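PDB 6SJ9: proteasome accessory factor B/C (PafBC) from Paenarthrobacter aurescens, which regulates transcription in the bacterial DNA damage response, combining winged helix-turn-helix and WYL domains in one chain and probably binding DNA through the former. Local coordinates for residues Q106-A116 with L135-I143. Numbering follows the deposited sequence.
Sequences QLWERAALGSA and LPAGVQPRI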
# COMPACT_ATOMS: atom_id res chain seq x y z
N GLN A 106 -1.80 1.31 -1.85
CA GLN A 106 -1.48 -0.06 -1.51
C GLN A 106 -1.87 -1.00 -2.62
O GLN A 106 -1.18 -2.01 -2.88
CB GLN A 106 -2.19 -0.47 -0.22
CG GLN A 106 -1.66 0.21 1.03
CD GLN A 106 -2.31 -0.37 2.32
OE1 GLN A 106 -2.17 -1.59 2.63
NE2 GLN A 106 -2.99 0.48 3.09
N LEU A 107 -3.01 -0.73 -3.29
CA LEU A 107 -3.36 -1.64 -4.39
C LEU A 107 -2.36 -1.53 -5.52
O LEU A 107 -2.00 -2.54 -6.13
CB LEU A 107 -4.77 -1.35 -4.90
CG LEU A 107 -5.90 -1.53 -3.86
CD1 LEU A 107 -7.20 -1.53 -4.61
CD2 LEU A 107 -5.80 -2.84 -2.96
N TRP A 108 -1.94 -0.30 -5.85
CA TRP A 108 -1.01 -0.10 -6.96
C TRP A 108 0.27 -0.89 -6.71
O TRP A 108 0.80 -1.56 -7.61
CB TRP A 108 -0.67 1.40 -7.10
CG TRP A 108 0.63 1.53 -7.87
CD1 TRP A 108 1.84 1.85 -7.36
CD2 TRP A 108 0.81 1.32 -9.28
NE1 TRP A 108 2.78 1.85 -8.37
CE2 TRP A 108 2.17 1.53 -9.55
CE3 TRP A 108 -0.04 0.94 -10.32
CZ2 TRP A 108 2.72 1.39 -10.83
CZ3 TRP A 108 0.50 0.81 -11.62
CH2 TRP A 108 1.88 1.03 -11.86
N GLU A 109 0.78 -0.80 -5.48
CA GLU A 109 2.02 -1.47 -5.13
C GLU A 109 1.91 -2.96 -5.37
O GLU A 109 2.81 -3.55 -5.98
CB GLU A 109 2.37 -1.15 -3.67
CG GLU A 109 3.45 -2.02 -3.08
CD GLU A 109 4.03 -1.43 -1.80
OE1 GLU A 109 4.52 -0.28 -1.79
OE2 GLU A 109 3.96 -2.13 -0.78
N ARG A 110 0.77 -3.58 -5.01
CA ARG A 110 0.64 -5.02 -5.30
C ARG A 110 0.59 -5.28 -6.79
O ARG A 110 1.16 -6.26 -7.29
CB ARG A 110 -0.61 -5.63 -4.63
CG ARG A 110 -0.57 -5.62 -3.11
CD ARG A 110 -1.65 -6.46 -2.54
NE ARG A 110 -1.48 -7.88 -2.89
CZ ARG A 110 -0.74 -8.75 -2.19
NH1 ARG A 110 -0.08 -8.35 -1.10
NH2 ARG A 110 -0.61 -9.98 -2.60
N ALA A 111 -0.08 -4.40 -7.53
CA ALA A 111 -0.11 -4.60 -8.99
C ALA A 111 1.30 -4.49 -9.57
O ALA A 111 1.68 -5.22 -10.51
CB ALA A 111 -1.04 -3.56 -9.63
N ALA A 112 2.07 -3.52 -9.08
CA ALA A 112 3.40 -3.23 -9.62
C ALA A 112 4.36 -4.38 -9.34
O ALA A 112 5.17 -4.75 -10.19
CB ALA A 112 3.93 -1.91 -9.01
N LEU A 113 4.25 -4.98 -8.16
CA LEU A 113 5.10 -6.12 -7.85
C LEU A 113 4.78 -7.30 -8.76
O LEU A 113 5.69 -7.91 -9.35
CB LEU A 113 4.93 -6.47 -6.38
CG LEU A 113 5.60 -5.40 -5.53
CD1 LEU A 113 5.25 -5.56 -4.05
CD2 LEU A 113 7.10 -5.46 -5.79
N GLY A 114 3.49 -7.61 -8.93
CA GLY A 114 3.15 -8.70 -9.84
C GLY A 114 3.68 -8.48 -11.23
O GLY A 114 4.25 -9.38 -11.85
N SER A 115 3.56 -7.24 -11.74
CA SER A 115 4.05 -7.02 -13.10
C SER A 115 5.58 -7.10 -13.17
O SER A 115 6.12 -7.57 -14.17
CB SER A 115 3.60 -5.68 -13.63
OG SER A 115 2.31 -5.39 -13.16
N ALA A 116 6.28 -6.69 -12.11
CA ALA A 116 7.74 -6.71 -12.20
C ALA A 116 8.25 -8.13 -12.17
O ALA A 116 9.06 -8.52 -13.03
CB ALA A 116 8.37 -5.92 -11.05
N LEU A 135 13.78 -3.35 -7.00
CA LEU A 135 12.36 -3.03 -6.97
C LEU A 135 12.00 -2.25 -8.24
O LEU A 135 12.78 -1.46 -8.74
CB LEU A 135 11.99 -2.20 -5.73
CG LEU A 135 11.99 -2.87 -4.36
CD1 LEU A 135 11.68 -1.88 -3.21
CD2 LEU A 135 10.96 -3.98 -4.38
N PRO A 136 10.78 -2.40 -8.73
CA PRO A 136 10.35 -1.63 -9.90
C PRO A 136 10.06 -0.17 -9.57
O PRO A 136 9.95 0.23 -8.40
CB PRO A 136 9.06 -2.35 -10.34
CG PRO A 136 8.52 -2.87 -9.04
CD PRO A 136 9.71 -3.28 -8.21
N ALA A 137 9.99 0.62 -10.64
CA ALA A 137 9.65 2.04 -10.54
C ALA A 137 8.37 2.25 -9.75
O ALA A 137 7.37 1.54 -9.94
CB ALA A 137 9.50 2.64 -11.95
N GLY A 138 8.38 3.23 -8.86
CA GLY A 138 7.19 3.52 -8.08
C GLY A 138 6.94 2.58 -6.93
O GLY A 138 5.82 2.58 -6.39
N VAL A 139 7.92 1.75 -6.55
CA VAL A 139 7.85 0.89 -5.36
C VAL A 139 9.10 1.13 -4.52
O VAL A 139 10.23 1.01 -5.01
CB VAL A 139 7.70 -0.61 -5.71
CG1 VAL A 139 7.58 -1.44 -4.45
CG2 VAL A 139 6.50 -0.85 -6.61
N GLN A 140 8.90 1.43 -3.25
CA GLN A 140 9.97 1.59 -2.28
C GLN A 140 9.73 0.58 -1.17
O GLN A 140 8.63 0.04 -1.05
CB GLN A 140 9.95 3.03 -1.73
CG GLN A 140 8.81 3.28 -0.80
CD GLN A 140 8.67 4.74 -0.40
OE1 GLN A 140 9.47 5.59 -0.81
NE2 GLN A 140 7.68 5.03 0.42
N PRO A 141 10.74 0.29 -0.35
CA PRO A 141 10.50 -0.60 0.79
C PRO A 141 9.42 -0.04 1.70
O PRO A 141 9.27 1.17 1.85
CB PRO A 141 11.86 -0.65 1.50
CG PRO A 141 12.83 -0.31 0.41
CD PRO A 141 12.16 0.67 -0.45
N ARG A 142 8.63 -0.92 2.26
CA ARG A 142 7.50 -0.48 3.06
C ARG A 142 7.97 -0.35 4.51
O ARG A 142 8.35 -1.34 5.15
CB ARG A 142 6.33 -1.44 2.93
CG ARG A 142 5.09 -0.88 3.57
CD ARG A 142 4.53 0.22 2.70
NE ARG A 142 3.80 -0.31 1.56
CZ ARG A 142 2.54 0.03 1.28
NH1 ARG A 142 1.94 -0.49 0.22
NH2 ARG A 142 1.90 0.87 2.08
N ILE A 143 7.99 0.88 5.00
CA ILE A 143 8.41 1.16 6.36
C ILE A 143 7.16 1.37 7.17
O ILE A 143 6.41 2.31 6.92
CB ILE A 143 9.31 2.38 6.46
CG1 ILE A 143 10.47 2.28 5.46
CG2 ILE A 143 9.77 2.50 7.95
CD1 ILE A 143 11.49 1.26 5.78
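V139 packs against A112 in one of two equally close apolar pairs of this helix-loop contact, with V139 CG2 3.7 Å from A112 CB. Its other branch, CG1, stands anti to the backbone N (chi1 -178°) and leans on L113 CD2 at 4.3 Å. One helical turn on, the ring of P136 meets A116: P136 CG lies 3.7 Å from A116 CB, while P136 CD approaches L113 CD2 more loosely. P136 also opens a type II beta turn, closed by the bond from V139 N to P136 O (3.1 Å), which presents proline and valine to the same helix. G138 fits this turn at phi 79°, where a CB would jam against the preceding carbonyl and crowd W108 NE1. G138 O lies at the indole edge, 3.7 Å from W108 NE1, which is buried without a hydrogen-bonding partner.

Whereas A112 and V139 are buried, the polar end is carried by the partly exposed Q106, E109 and R142. R142, bent at chi2 and chi3, forms a side-on salt bridge with E109, NH1 and NE both donating to OE2 at 2.8 and 3.0 Å. The carboxylate and guanidinium planes stand 84° apart; OE2 lies in the guanidinium plane, and both nitrogens reach it from one face of the carboxylate, NH1 from above and NE nearer the plane on the syn side. With an alanine here in place of E109, R142 would lose its carboxylate mate and is likely to turn more freely, its NH2 keeping a weak bond to S391 O. Q106 crosses R142 at about a right angle, its CG near the guanidinium edge and its amide NE2 bonding instead to I387 O.

Helix 95-118 is thus joined to the loop leading to helix 147-159. Helix 427-441 covers L107 and W108, helix 627-634 touches L113 and L135, and helix 285-294 packs on P141 and I143.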